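Local structure of vivid PAS protein VVD (Neurospora crassa, 3D72) at residues K118-I131 and T137-E149. The protein probably senses blue light through a flavin bound in its LOV domain, and forms a rapidly exchanging dimer on light activation. The protein carries 1 engineered substitution. Sequence-based numbering, arbitrary orientation.
Sequences KKNGQRFVNFLTMI and TGEYRYSMGFQCE. With FAD (flavin-adenine dinucleotide), chain C.
Asn126 reaches across to the chain at Gln147 and Cys148: its OD1 accepts the backbone N of Cys148 at 3.2 Å, the donor tilted 31° from the carbonyl plane. With CG anti to the backbone N (chi1 -171°), the same amide sets ND2 3.2 Å from FAD O4, while ND2 donates to OD1 of Asn116. The Gln147 side chain slants across that of Asn126, its CB near OD1 and its CG near ND2 and FAD O4. Replacing Asn126 by an alanine is likely to leave the N of Cys148 without its side-chain acceptor, Asn116 OD1 without this donor, and a gap beside FAD O4. Asn126 lies on strand 123-134, which forms a hairpin with strand 140-146 in the antiparallel sheet of a PAS/LOV domain; Gln147 and Cys148 continue the chain from the latter strand. The isoalloxazine lies against the face carrying Asn126, Leu128, Met130 and Ser143. There Leu128 lays CD2 against FAD C4X and CD1 3.5 Å from N5. Met130, with CG anti to the carbonyl carbon (chi1 -70°) and SD anti to CA, brings SD to FAD C9, and Ser143 touches the two ring methyls. Opposite Met130 lies Gly145, where a CB would clash with FAD C6. Paired backbone bonds join Thr129 to Phe146 and Ile131 to Met144. On the other face of the sheet, the Phe146 ring turns its edge to Ile131 CG1, CE2 lying 4.3 Å from it, and packs with Met144 against helix 12-21. Toward the C-terminus, Phe127 presents a ring edge to Cys148 CB. Glu149 crosses Phe124 at about a right angle, its CG 3.5 Å from CD2, and its OE1 takes a salt bridge from Lys118 NZ at 3.0 Å, met from above the carboxylate plane.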
ATOM      1  N   LYS A 118     -14.223   9.396 -23.611  1.00 14.80           N
ATOM      2  CA  LYS A 118     -12.967  10.097 -23.437  1.00 16.23           C
ATOM      3  C   LYS A 118     -13.208  11.532 -23.898  1.00 16.54           C
ATOM      4  O   LYS A 118     -14.244  11.843 -24.489  1.00 16.79           O
ATOM      5  CB  LYS A 118     -11.876   9.417 -24.262  1.00 16.50           C
ATOM      6  CG  LYS A 118     -11.710   7.932 -23.946  1.00 17.20           C
ATOM      7  CD  LYS A 118     -10.473   7.368 -24.609  1.00 19.28           C
ATOM      8  CE  LYS A 118     -10.258   5.910 -24.241  1.00 20.13           C
ATOM      9  NZ  LYS A 118      -8.957   5.408 -24.767  1.00 20.33           N
ATOM     10  N   LYS A 119     -12.240  12.435 -23.615  1.00 17.83           N
ATOM     11  CA  LYS A 119     -12.362  13.838 -23.981  1.00 19.43           C
ATOM     12  C   LYS A 119     -12.673  14.055 -25.461  1.00 20.04           C
ATOM     13  O   LYS A 119     -13.442  14.954 -25.816  1.00 20.30           O
ATOM     14  CB  LYS A 119     -11.064  14.580 -23.619  1.00 19.66           C
ATOM     15  CG  LYS A 119     -11.062  16.085 -23.941  1.00 21.76           C
ATOM     16  CD  LYS A 119      -9.725  16.725 -23.572  1.00 23.79           C
ATOM     17  CE  LYS A 119      -9.646  18.175 -24.031  1.00 24.49           C
ATOM     18  NZ  LYS A 119     -10.748  18.991 -23.458  1.00 26.32           N
ATOM     19  N   ASN A 120     -12.062  13.246 -26.316  1.00 20.08           N
ATOM     20  CA  ASN A 120     -12.278  13.365 -27.753  1.00 21.33           C
ATOM     21  C   ASN A 120     -13.587  12.718 -28.196  1.00 21.03           C
ATOM     22  O   ASN A 120     -13.861  12.617 -29.393  1.00 22.28           O
ATOM     23  CB  ASN A 120     -11.099  12.755 -28.526  1.00 20.84           C
ATOM     24  CG  ASN A 120     -11.011  11.243 -28.391  1.00 21.27           C
ATOM     25  OD1 ASN A 120     -10.105  10.619 -28.944  1.00 23.29           O
ATOM     26  ND2 ASN A 120     -11.951  10.649 -27.672  1.00 21.10           N
ATOM     27  N   GLY A 121     -14.385  12.272 -27.231  1.00 21.12           N
ATOM     28  CA  GLY A 121     -15.667  11.660 -27.546  1.00 20.48           C
ATOM     29  C   GLY A 121     -15.670  10.163 -27.800  1.00 19.99           C
ATOM     30  O   GLY A 121     -16.725   9.590 -28.085  1.00 20.86           O
ATOM     31  N   GLN A 122     -14.514   9.516 -27.694  1.00 19.92           N
ATOM     32  CA  GLN A 122     -14.451   8.077 -27.930  1.00 19.24           C
ATOM     33  C   GLN A 122     -15.174   7.290 -26.843  1.00 18.91           C
ATOM     34  O   GLN A 122     -14.852   7.396 -25.660  1.00 18.11           O
ATOM     35  CB  GLN A 122     -13.004   7.598 -28.010  1.00 21.17           C
ATOM     36  CG  GLN A 122     -12.877   6.078 -28.061  1.00 23.90           C
ATOM     37  CD  GLN A 122     -11.469   5.593 -27.764  1.00 25.82           C
ATOM     38  OE1 GLN A 122     -11.272   4.466 -27.307  1.00 28.95           O
ATOM     39  NE2 GLN A 122     -10.480   6.440 -28.033  1.00 28.85           N
ATOM     40  N   ARG A 123     -16.142   6.487 -27.261  1.00 17.58           N
ATOM     41  CA  ARG A 123     -16.924   5.666 -26.345  1.00 17.43           C
ATOM     42  C   ARG A 123     -16.149   4.433 -25.895  1.00 17.21           C
ATOM     43  O   ARG A 123     -15.461   3.789 -26.689  1.00 17.72           O
ATOM     44  CB  ARG A 123     -18.214   5.206 -27.030  1.00 17.36           C
ATOM     45  CG  ARG A 123     -19.003   4.156 -26.261  1.00 18.78           C
ATOM     46  CD  ARG A 123     -20.164   3.634 -27.093  1.00 20.38           C
ATOM     47  NE  ARG A 123     -20.864   2.520 -26.454  1.00 22.00           N
ATOM     48  CZ  ARG A 123     -22.130   2.571 -26.056  1.00 22.81           C
ATOM     49  NH1 ARG A 123     -22.837   3.681 -26.226  1.00 24.72           N
ATOM     50  NH2 ARG A 123     -22.691   1.519 -25.486  1.00 23.95           N
ATOM     51  N   PHE A 124     -16.258   4.112 -24.612  1.00 16.53           N
ATOM     52  CA  PHE A 124     -15.614   2.924 -24.079  1.00 15.35           C
ATOM     53  C   PHE A 124     -16.389   2.396 -22.886  1.00 15.40           C
ATOM     54  O   PHE A 124     -17.204   3.109 -22.294  1.00 15.00           O
ATOM     55  CB  PHE A 124     -14.144   3.188 -23.697  1.00 14.61           C
ATOM     56  CG  PHE A 124     -13.947   4.042 -22.470  1.00 13.90           C
ATOM     57  CD1 PHE A 124     -13.999   5.431 -22.550  1.00 14.02           C
ATOM     58  CD2 PHE A 124     -13.666   3.452 -21.241  1.00 14.12           C
ATOM     59  CE1 PHE A 124     -13.764   6.221 -21.423  1.00 14.93           C
ATOM     60  CE2 PHE A 124     -13.430   4.231 -20.110  1.00 14.81           C
ATOM     61  CZ  PHE A 124     -13.481   5.615 -20.198  1.00 14.38           C
ATOM     62  N   VAL A 125     -16.169   1.126 -22.564  1.00 14.94           N
ATOM     63  CA  VAL A 125     -16.822   0.516 -21.419  1.00 14.24           C
ATOM     64  C   VAL A 125     -15.799   0.557 -20.295  1.00 13.16           C
ATOM     65  O   VAL A 125     -14.703   0.011 -20.411  1.00 13.44           O
ATOM     66  CB  VAL A 125     -17.227  -0.944 -21.697  1.00 15.25           C
ATOM     67  CG1 VAL A 125     -17.993  -1.506 -20.506  1.00 16.51           C
ATOM     68  CG2 VAL A 125     -18.082  -1.012 -22.961  1.00 16.18           C
ATOM     69  N   ASN A 126     -16.167   1.229 -19.212  1.00 11.93           N
ATOM     70  CA  ASN A 126     -15.299   1.392 -18.057  1.00 11.93           C
ATOM     71  C   ASN A 126     -15.687   0.395 -16.973  1.00 10.08           C
ATOM     72  O   ASN A 126     -16.819   0.400 -16.497  1.00  9.82           O
ATOM     73  CB  ASN A 126     -15.458   2.829 -17.539  1.00 11.17           C
ATOM     74  CG  ASN A 126     -14.446   3.210 -16.474  1.00 14.11           C
ATOM     75  OD1 ASN A 126     -13.774   2.365 -15.886  1.00 14.99           O
ATOM     76  ND2 ASN A 126     -14.352   4.515 -16.208  1.00 14.86           N
ATOM     77  N   PHE A 127     -14.755  -0.485 -16.610  1.00 10.43           N
ATOM     78  CA  PHE A 127     -14.987  -1.449 -15.538  1.00 11.78           C
ATOM     79  C   PHE A 127     -14.542  -0.684 -14.290  1.00 10.84           C
ATOM     80  O   PHE A 127     -13.348  -0.502 -14.047  1.00 11.74           O
ATOM     81  CB  PHE A 127     -14.122  -2.697 -15.741  1.00 13.82           C
ATOM     82  CG  PHE A 127     -14.195  -3.682 -14.605  1.00 14.21           C
ATOM     83  CD1 PHE A 127     -13.027  -4.200 -14.049  1.00 15.86           C
ATOM     84  CD2 PHE A 127     -15.423  -4.098 -14.095  1.00 15.27           C
ATOM     85  CE1 PHE A 127     -13.078  -5.109 -12.993  1.00 16.29           C
ATOM     86  CE2 PHE A 127     -15.484  -5.012 -13.034  1.00 16.34           C
ATOM     87  CZ  PHE A 127     -14.304  -5.518 -12.489  1.00 15.94           C
ATOM     88  N   LEU A 128     -15.521  -0.249 -13.509  1.00  9.97           N
ATOM     89  CA  LEU A 128     -15.287   0.565 -12.325  1.00 10.58           C
ATOM     90  C   LEU A 128     -15.487  -0.117 -10.976  1.00 10.66           C
ATOM     91  O   LEU A 128     -16.463  -0.820 -10.773  1.00 10.62           O
ATOM     92  CB  LEU A 128     -16.216   1.774 -12.414  1.00 11.02           C
ATOM     93  CG  LEU A 128     -16.247   2.795 -11.285  1.00 13.37           C
ATOM     94  CD1 LEU A 128     -14.958   3.594 -11.270  1.00 15.86           C
ATOM     95  CD2 LEU A 128     -17.455   3.703 -11.495  1.00 15.42           C
ATOM     96  N   THR A 129     -14.552   0.115 -10.052  1.00  9.37           N
ATOM     97  CA  THR A 129     -14.653  -0.420  -8.704  1.00  9.28           C
ATOM     98  C   THR A 129     -14.494   0.757  -7.745  1.00 10.31           C
ATOM     99  O   THR A 129     -13.554   1.528  -7.884  1.00 10.27           O
ATOM    100  CB  THR A 129     -13.532  -1.429  -8.396  1.00  9.82           C
ATOM    101  OG1 THR A 129     -13.528  -2.464  -9.388  1.00 11.31           O
ATOM    102  CG2 THR A 129     -13.752  -2.055  -7.018  1.00 10.78           C
ATOM    103  N   MET A 130     -15.414   0.910  -6.800  1.00  8.50           N
ATOM    104  CA  MET A 130     -15.324   2.004  -5.821  1.00  9.75           C
ATOM    105  C   MET A 130     -15.314   1.420  -4.421  1.00 10.03           C
ATOM    106  O   MET A 130     -16.185   0.621  -4.062  1.00  9.71           O
ATOM    107  CB  MET A 130     -16.505   2.957  -5.981  1.00 12.27           C
ATOM    108  CG  MET A 130     -16.454   3.789  -7.251  1.00 14.53           C
ATOM    109  SD  MET A 130     -18.010   4.635  -7.599  1.00 21.89           S
ATOM    110  CE  MET A 130     -19.044   3.301  -8.165  1.00 21.57           C
ATOM    111  N   ILE A 131     -14.322   1.823  -3.630  1.00  8.95           N
ATOM    112  CA  ILE A 131     -14.159   1.324  -2.270  1.00  9.14           C
ATOM    113  C   ILE A 131     -14.076   2.492  -1.297  1.00  8.66           C
ATOM    114  O   ILE A 131     -13.239   3.374  -1.480  1.00  9.68           O
ATOM    115  CB  ILE A 131     -12.839   0.522  -2.139  1.00  9.49           C
ATOM    116  CG1 ILE A 131     -12.750  -0.543  -3.244  1.00 11.13           C
ATOM    117  CG2 ILE A 131     -12.752  -0.120  -0.769  1.00  9.55           C
ATOM    118  CD1 ILE A 131     -13.795  -1.631  -3.137  1.00 13.37           C
ATOM    119  N   THR A 137      -9.503   9.990  11.094  1.00 17.87           N
ATOM    120  CA  THR A 137     -10.525   9.955  12.132  1.00 17.60           C
ATOM    121  C   THR A 137     -11.051   8.536  12.312  1.00 16.78           C
ATOM    122  O   THR A 137     -11.691   8.232  13.315  1.00 17.42           O
ATOM    123  CB  THR A 137     -11.727  10.863  11.802  1.00 17.61           C
ATOM    124  OG1 THR A 137     -12.475  10.301  10.715  1.00 16.93           O
ATOM    125  CG2 THR A 137     -11.252  12.264  11.419  1.00 17.79           C
ATOM    126  N   GLY A 138     -10.772   7.670  11.343  1.00 16.19           N
ATOM    127  CA  GLY A 138     -11.246   6.299  11.419  1.00 15.90           C
ATOM    128  C   GLY A 138     -12.619   6.133  10.792  1.00 16.45           C
ATOM    129  O   GLY A 138     -13.156   5.027  10.721  1.00 17.16           O
ATOM    130  N   GLU A 139     -13.208   7.232  10.338  1.00 15.44           N
ATOM    131  CA  GLU A 139     -14.516   7.154   9.702  1.00 16.24           C
ATOM    132  C   GLU A 139     -14.375   7.306   8.189  1.00 14.36           C
ATOM    133  O   GLU A 139     -13.386   7.849   7.707  1.00 15.63           O
ATOM    134  CB  GLU A 139     -15.442   8.229  10.275  1.00 16.57           C
ATOM    135  CG  GLU A 139     -15.836   7.953  11.722  1.00 19.10           C
ATOM    136  CD  GLU A 139     -16.822   8.961  12.279  1.00 20.38           C
ATOM    137  OE1 GLU A 139     -17.469   8.653  13.301  1.00 20.44           O
ATOM    138  OE2 GLU A 139     -16.946  10.065  11.706  1.00 21.54           O
ATOM    139  N   TYR A 140     -15.352   6.810   7.437  1.00 14.83           N
ATOM    140  CA  TYR A 140     -15.293   6.918   5.980  1.00 13.89           C
ATOM    141  C   TYR A 140     -15.370   8.377   5.553  1.00 13.89           C
ATOM    142  O   TYR A 140     -16.332   9.079   5.879  1.00 15.49           O
ATOM    143  CB  TYR A 140     -16.428   6.116   5.343  1.00 14.54           C
ATOM    144  CG  TYR A 140     -16.212   4.620   5.415  1.00 13.95           C
ATOM    145  CD1 TYR A 140     -15.055   4.040   4.898  1.00 14.25           C
ATOM    146  CD2 TYR A 140     -17.168   3.783   5.984  1.00 14.46           C
ATOM    147  CE1 TYR A 140     -14.853   2.663   4.940  1.00 14.14           C
ATOM    148  CE2 TYR A 140     -16.975   2.402   6.037  1.00 15.12           C
ATOM    149  CZ  TYR A 140     -15.816   1.852   5.512  1.00 15.34           C
ATOM    150  OH  TYR A 140     -15.610   0.494   5.565  1.00 16.73           O
ATOM    151  N   ARG A 141     -14.354   8.829   4.819  1.00 11.64           N
ATOM    152  CA  ARG A 141     -14.279  10.220   4.366  1.00 11.66           C
ATOM    153  C   ARG A 141     -14.141  10.324   2.846  1.00 11.52           C
ATOM    154  O   ARG A 141     -14.658  11.252   2.217  1.00 10.97           O
ATOM    155  CB  ARG A 141     -13.084  10.907   5.046  1.00 13.05           C
ATOM    156  CG  ARG A 141     -12.689  12.287   4.491  1.00 12.28           C
ATOM    157  CD  ARG A 141     -13.801  13.297   4.671  1.00 13.08           C
ATOM    158  NE  ARG A 141     -13.503  14.567   4.006  1.00 14.75           N
ATOM    159  CZ  ARG A 141     -12.810  15.570   4.540  1.00 17.51           C
ATOM    160  NH1 ARG A 141     -12.597  16.672   3.832  1.00 18.18           N
ATOM    161  NH2 ARG A 141     -12.339  15.490   5.780  1.00 18.33           N
ATOM    162  N   TYR A 142     -13.450   9.356   2.257  1.00 10.08           N
ATOM    163  CA  TYR A 142     -13.234   9.368   0.818  1.00  7.67           C
ATOM    164  C   TYR A 142     -13.698   8.085   0.166  1.00  8.33           C
ATOM    165  O   TYR A 142     -14.058   7.124   0.831  1.00  7.85           O
ATOM    166  CB  TYR A 142     -11.744   9.512   0.503  1.00  8.46           C
ATOM    167  CG  TYR A 142     -11.098  10.728   1.099  1.00 10.00           C
ATOM    168  CD1 TYR A 142     -10.270  10.630   2.213  1.00 10.46           C
ATOM    169  CD2 TYR A 142     -11.332  11.982   0.557  1.00 10.25           C
ATOM    170  CE1 TYR A 142      -9.687  11.769   2.777  1.00 12.19           C
ATOM    171  CE2 TYR A 142     -10.760  13.123   1.112  1.00 10.99           C
ATOM    172  CZ  TYR A 142      -9.944  13.007   2.216  1.00 12.46           C
ATOM    173  OH  TYR A 142      -9.412  14.142   2.775  1.00 14.18           O
ATOM    174  N   SER A 143     -13.677   8.087  -1.156  1.00  8.64           N
ATOM    175  CA  SER A 143     -14.005   6.892  -1.917  1.00  8.36           C
ATOM    176  C   SER A 143     -12.903   6.796  -2.955  1.00  8.74           C
ATOM    177  O   SER A 143     -12.579   7.796  -3.607  1.00  7.82           O
ATOM    178  CB  SER A 143     -15.355   7.015  -2.623  1.00  9.79           C
ATOM    179  OG  SER A 143     -15.608   5.836  -3.385  1.00 11.84           O
ATOM    180  N   MET A 144     -12.301   5.615  -3.093  1.00  8.40           N
ATOM    181  CA  MET A 144     -11.261   5.433  -4.095  1.00  8.52           C
ATOM    182  C   MET A 144     -11.860   4.636  -5.244  1.00  8.20           C
ATOM    183  O   MET A 144     -12.463   3.574  -5.034  1.00  7.56           O
ATOM    184  CB  MET A 144     -10.043   4.684  -3.538  1.00  9.09           C
ATOM    185  CG  MET A 144      -8.901   4.544  -4.571  1.00 12.14           C
ATOM    186  SD  MET A 144      -7.253   4.109  -3.918  1.00 16.81           S
ATOM    187  CE  MET A 144      -6.880   5.625  -2.937  1.00 14.10           C
ATOM    188  N   GLY A 145     -11.721   5.176  -6.447  1.00  6.41           N
ATOM    189  CA  GLY A 145     -12.238   4.505  -7.624  1.00  7.79           C
ATOM    190  C   GLY A 145     -11.117   4.003  -8.506  1.00  9.03           C
ATOM    191  O   GLY A 145     -10.094   4.656  -8.662  1.00  8.68           O
ATOM    192  N   PHE A 146     -11.325   2.820  -9.081  1.00  7.41           N
ATOM    193  CA  PHE A 146     -10.369   2.181  -9.971  1.00  7.88           C
ATOM    194  C   PHE A 146     -11.074   2.029 -11.311  1.00  8.30           C
ATOM    195  O   PHE A 146     -12.200   1.537 -11.356  1.00 11.88           O
ATOM    196  CB  PHE A 146      -9.997   0.807  -9.410  1.00  7.89           C
ATOM    197  CG  PHE A 146      -9.339   0.871  -8.063  1.00  8.76           C
ATOM    198  CD1 PHE A 146      -7.959   0.998  -7.958  1.00 10.37           C
ATOM    199  CD2 PHE A 146     -10.099   0.829  -6.900  1.00  6.70           C
ATOM    200  CE1 PHE A 146      -7.341   1.079  -6.707  1.00 11.28           C
ATOM    201  CE2 PHE A 146      -9.491   0.910  -5.640  1.00  8.86           C
ATOM    202  CZ  PHE A 146      -8.111   1.035  -5.547  1.00  8.69           C
ATOM    203  N   GLN A 147     -10.432   2.479 -12.383  1.00  9.70           N
ATOM    204  CA  GLN A 147     -11.020   2.394 -13.722  1.00 10.25           C
ATOM    205  C   GLN A 147     -10.242   1.453 -14.619  1.00 12.57           C
ATOM    206  O   GLN A 147      -9.031   1.307 -14.490  1.00 12.57           O
ATOM    207  CB  GLN A 147     -11.064   3.768 -14.390  1.00 10.60           C
ATOM    208  CG  GLN A 147     -11.957   4.794 -13.720  1.00 11.82           C
ATOM    209  CD  GLN A 147     -11.370   5.350 -12.445  1.00 13.36           C
ATOM    210  OE1 GLN A 147     -10.155   5.374 -12.274  1.00 14.17           O
ATOM    211  NE2 GLN A 147     -12.234   5.816 -11.550  1.00 16.85           N
ATOM    212  N   CYS A 148     -10.949   0.838 -15.558  1.00 13.65           N
ATOM    213  CA  CYS A 148     -10.339  -0.104 -16.481  1.00 17.01           C
ATOM    214  C   CYS A 148     -11.079  -0.042 -17.801  1.00 16.54           C
ATOM    215  O   CYS A 148     -12.292  -0.238 -17.851  1.00 15.88           O
ATOM    216  CB  CYS A 148     -10.407  -1.522 -15.905  1.00 17.75           C
ATOM    217  SG  CYS A 148      -9.849  -2.847 -17.019  1.00 23.29           S
ATOM    218  N   GLU A 149     -10.347   0.247 -18.866  1.00 17.24           N
ATOM    219  CA  GLU A 149     -10.951   0.319 -20.182  1.00 19.67           C
ATOM    220  C   GLU A 149     -11.137  -1.110 -20.681  1.00 20.17           C
ATOM    221  O   GLU A 149     -10.130  -1.853 -20.740  1.00 21.13           O
ATOM    222  CB  GLU A 149     -10.049   1.109 -21.127  1.00 20.81           C
ATOM    223  CG  GLU A 149     -10.798   1.779 -22.250  1.00 24.11           C
ATOM    224  CD  GLU A 149      -9.880   2.426 -23.259  1.00 24.78           C
ATOM    225  OE1 GLU A 149      -8.890   3.061 -22.842  1.00 27.21           O
ATOM    226  OE2 GLU A 149     -10.162   2.301 -24.470  1.00 27.04           O
ATOM    227  OXT GLU A 149     -12.289  -1.477 -21.000  1.00 20.39           O
TER
HETATM  228  PA  FAD C 201     -28.030  10.531 -10.219  1.00 23.41           P
HETATM  229  O1A FAD C 201     -27.561  11.749 -10.935  1.00 23.22           O
HETATM  230  O2A FAD C 201     -28.995  10.714  -9.110  1.00 24.57           O
HETATM  231  O5B FAD C 201     -28.621   9.529 -11.299  1.00 25.58           O
HETATM  232  C5B FAD C 201     -29.195   8.248 -10.971  1.00 30.77           C
HETATM  233  C4B FAD C 201     -29.883   7.719 -12.226  1.00 34.35           C
HETATM  234  O4B FAD C 201     -30.509   6.475 -11.867  1.00 35.98           O
HETATM  235  C3B FAD C 201     -30.975   8.636 -12.817  1.00 35.60           C
HETATM  236  O3B FAD C 201     -30.807   8.941 -14.177  1.00 36.52           O
HETATM  237  C2B FAD C 201     -32.294   7.928 -12.530  1.00 36.61           C
HETATM  238  O2B FAD C 201     -33.297   8.000 -13.509  1.00 36.34           O
HETATM  239  C1B FAD C 201     -31.911   6.490 -12.169  1.00 37.48           C
HETATM  240  N9A FAD C 201     -32.582   5.970 -10.992  1.00 39.82           N
HETATM  241  C8A FAD C 201     -32.536   6.457  -9.715  1.00 40.70           C
HETATM  242  N7A FAD C 201     -33.260   5.783  -8.852  1.00 41.33           N
HETATM  243  C5A FAD C 201     -33.846   4.794  -9.623  1.00 41.49           C
HETATM  244  C6A FAD C 201     -34.746   3.722  -9.284  1.00 42.38           C
HETATM  245  N6A FAD C 201     -35.196   3.549  -8.037  1.00 42.83           N
HETATM  246  N1A FAD C 201     -35.154   2.885 -10.280  1.00 42.92           N
HETATM  247  C2A FAD C 201     -34.680   3.091 -11.539  1.00 42.81           C
HETATM  248  N3A FAD C 201     -33.829   4.051 -11.971  1.00 42.45           N
HETATM  249  C4A FAD C 201     -33.451   4.895 -10.916  1.00 41.33           C
HETATM  250  N1  FAD C 201     -18.845   7.325 -12.869  1.00  8.83           N
HETATM  251  C2  FAD C 201     -18.434   7.109 -14.145  1.00  8.51           C
HETATM  252  O2  FAD C 201     -19.220   7.125 -15.110  1.00 10.03           O
HETATM  253  N3  FAD C 201     -17.079   6.839 -14.396  1.00 10.52           N
HETATM  254  C4  FAD C 201     -16.078   6.795 -13.425  1.00  7.73           C
HETATM  255  O4  FAD C 201     -14.898   6.534 -13.755  1.00  9.07           O
HETATM  256  C4X FAD C 201     -16.516   7.007 -12.101  1.00  8.10           C
HETATM  257  N5  FAD C 201     -15.566   6.991 -11.063  1.00  7.42           N
HETATM  258  C5X FAD C 201     -16.017   7.212  -9.774  1.00  8.45           C
HETATM  259  C6  FAD C 201     -15.068   7.199  -8.705  1.00  6.95           C
HETATM  260  C7  FAD C 201     -15.440   7.446  -7.406  1.00  8.46           C
HETATM  261  C7M FAD C 201     -14.345   7.386  -6.331  1.00  8.59           C
HETATM  262  C8  FAD C 201     -16.783   7.773  -7.094  1.00  8.01           C
HETATM  263  C8M FAD C 201     -17.253   8.080  -5.686  1.00  8.58           C
HETATM  264  C9  FAD C 201     -17.759   7.785  -8.155  1.00  7.76           C
HETATM  265  C9A FAD C 201     -17.404   7.520  -9.488  1.00  7.81           C
HETATM  266  N10 FAD C 201     -18.358   7.513 -10.586  1.00  7.68           N
HETATM  267  C10 FAD C 201     -17.901   7.308 -11.868  1.00  8.09           C
HETATM  268  C1' FAD C 201     -19.816   7.740 -10.380  1.00  8.15           C
HETATM  269  C2' FAD C 201     -20.391   9.134 -10.334  1.00  9.72           C
HETATM  270  O2' FAD C 201     -19.461   9.991  -9.662  1.00  9.41           O
HETATM  271  C3' FAD C 201     -21.770   9.040  -9.638  1.00  9.13           C
HETATM  272  O3' FAD C 201     -21.579   8.540  -8.316  1.00 10.38           O
HETATM  273  C4' FAD C 201     -22.764   8.093 -10.391  1.00 10.48           C
HETATM  274  O4' FAD C 201     -23.062   8.645 -11.659  1.00 10.12           O
HETATM  275  C5' FAD C 201     -24.068   7.852  -9.613  1.00 12.63           C
HETATM  276  O5' FAD C 201     -24.443   9.001  -8.838  1.00 14.91           O
HETATM  277  P   FAD C 201     -25.219  10.241  -9.455  1.00 16.53           P
HETATM  278  O1P FAD C 201     -25.072  11.328  -8.484  1.00 16.28           O
HETATM  279  O2P FAD C 201     -24.742  10.524 -10.831  1.00 14.47           O
HETATM  280  O3P FAD C 201     -26.770   9.836  -9.541  1.00 20.21           O